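Long-range contact in papillomavirus transcription factor E2 (Human papillomavirus type 18, PDB 1QQH), which regulates viral transcription, its N-terminal domain, part of which forms this chain, serving for activation: residues G48-Q53 / A68-Y73. The protein carries 1 engineered substitution. Sequence-based numbering, arbitrary orientation.
Sequences GGQTVQ and AWDSVY
The Trp69 indole meets the backbone of Gly49 with its benzo side: CE3 comes to 3.5 Å from Gly49 CA, and CZ3 lies close to the same atom. The ring also packs on Lys46, Pro41 and Tyr104, and NE1 makes a weak hydrogen bond to Glu40 O.

The other flat groups, the Gln50 amide and the Asp70 carboxylate, have planes turned 21° apart, with the end of Gln50 close to both carboxylate oxygens. Asp70 CG stands anti to its carbonyl carbon and beside its own backbone N (chi1 -79°), which brings it to 3.1 Å from Gly48 O, the oxygen that this same N holds.

Backbone bonds fix the antiparallel register. Gln50 and Ala68 form the hydrogen-bonded pair: Ala68 N gives a nearly straight bond (176°) to Gln50 O at 2.6 Å, while the return bond from Gln50 N to Ala68 O is weak. Gly49 and Trp69 are the non-hydrogen-bonded pair. Beyond them Asp70 N reaches Gly48 O at 2.7 Å. Across from Lys47 the strand places two residues, Asp70 and Ser71, against one: a classic beta bulge, at the corner where the chain turns. Ser71 keeps a backbone hydrogen bond to Lys47 there.

On the face of the sheet that carries Ala68, the buried Val52 puts CG2 3.6 Å from Ala68 CB. These two belong to the hairpin of strands 45-56 and 63-75 in the antiparallel sheet of the activation domain: Val52 packs on Val122 and Phe124 of strand 120-124, and Ala68 on Thr86 and Val88 of strand 81-89.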
# COMPACT_ATOMS: atom_id res chain seq x y z
N GLY A 48 13.02 5.76 -3.00
CA GLY A 48 14.03 6.65 -3.53
C GLY A 48 15.23 5.94 -4.10
O GLY A 48 16.37 6.21 -3.72
N GLY A 49 14.98 5.02 -5.03
CA GLY A 49 16.06 4.30 -5.66
C GLY A 49 17.00 5.24 -6.38
O GLY A 49 16.58 6.20 -7.03
N GLN A 50 18.30 4.98 -6.24
CA GLN A 50 19.33 5.79 -6.87
C GLN A 50 20.32 4.83 -7.54
O GLN A 50 20.73 3.84 -6.94
CB GLN A 50 20.06 6.62 -5.82
CG GLN A 50 20.41 8.03 -6.26
CD GLN A 50 19.18 8.87 -6.48
OE1 GLN A 50 18.33 8.99 -5.59
NE2 GLN A 50 19.06 9.47 -7.67
N THR A 51 20.69 5.14 -8.77
CA THR A 51 21.60 4.32 -9.55
C THR A 51 23.07 4.41 -9.16
O THR A 51 23.66 5.49 -9.17
CB THR A 51 21.50 4.68 -11.05
OG1 THR A 51 20.20 4.32 -11.53
CG2 THR A 51 22.55 3.93 -11.86
N VAL A 52 23.65 3.26 -8.84
CA VAL A 52 25.07 3.19 -8.52
C VAL A 52 25.73 2.40 -9.64
O VAL A 52 25.30 1.29 -9.96
CB VAL A 52 25.32 2.46 -7.19
CG1 VAL A 52 26.82 2.19 -7.02
CG2 VAL A 52 24.82 3.30 -6.04
N GLN A 53 26.76 2.98 -10.26
CA GLN A 53 27.46 2.30 -11.34
C GLN A 53 28.79 1.76 -10.87
O GLN A 53 29.55 2.46 -10.20
CB GLN A 53 27.72 3.26 -12.49
CG GLN A 53 26.51 3.90 -13.09
CD GLN A 53 26.92 4.92 -14.13
OE1 GLN A 53 27.58 5.92 -13.81
NE2 GLN A 53 26.54 4.68 -15.39
N ALA A 68 20.73 2.09 -4.97
CA ALA A 68 20.98 2.53 -3.61
C ALA A 68 19.72 3.28 -3.20
O ALA A 68 19.38 4.30 -3.79
CB ALA A 68 22.18 3.46 -3.57
N TRP A 69 19.02 2.77 -2.20
CA TRP A 69 17.78 3.38 -1.75
C TRP A 69 17.97 4.61 -0.85
O TRP A 69 18.67 4.55 0.16
CB TRP A 69 16.94 2.33 -1.03
CG TRP A 69 16.74 1.10 -1.87
CD1 TRP A 69 17.43 -0.09 -1.79
CD2 TRP A 69 15.81 0.94 -2.95
NE1 TRP A 69 16.97 -0.96 -2.75
CE2 TRP A 69 15.99 -0.35 -3.48
CE3 TRP A 69 14.84 1.78 -3.53
CZ2 TRP A 69 15.23 -0.83 -4.55
CZ3 TRP A 69 14.09 1.30 -4.60
CH2 TRP A 69 14.29 0.01 -5.10
N ASP A 70 17.35 5.73 -1.22
CA ASP A 70 17.47 6.95 -0.42
C ASP A 70 17.03 6.68 1.01
O ASP A 70 17.61 7.21 1.96
CB ASP A 70 16.62 8.09 -0.99
CG ASP A 70 17.27 8.77 -2.18
OD1 ASP A 70 18.50 8.64 -2.37
OD2 ASP A 70 16.56 9.47 -2.93
N SER A 71 16.00 5.85 1.16
CA SER A 71 15.49 5.54 2.48
C SER A 71 15.25 4.06 2.67
O SER A 71 14.56 3.44 1.88
CB SER A 71 14.18 6.30 2.72
OG SER A 71 14.37 7.69 2.57
N VAL A 72 15.84 3.50 3.72
CA VAL A 72 15.68 2.09 4.03
C VAL A 72 14.94 1.97 5.35
O VAL A 72 15.31 2.60 6.34
CB VAL A 72 17.04 1.39 4.15
CG1 VAL A 72 16.84 -0.04 4.64
CG2 VAL A 72 17.76 1.42 2.81
N TYR A 73 13.87 1.18 5.35
CA TYR A 73 13.06 0.97 6.54
C TYR A 73 13.25 -0.45 7.04
O TYR A 73 12.83 -1.41 6.40
CB TYR A 73 11.58 1.22 6.24
CG TYR A 73 11.28 2.60 5.70
CD1 TYR A 73 11.77 3.01 4.47
CD2 TYR A 73 10.52 3.51 6.44
CE1 TYR A 73 11.53 4.30 3.98
CE2 TYR A 73 10.27 4.80 5.97
CZ TYR A 73 10.77 5.18 4.74
OH TYR A 73 10.55 6.45 4.26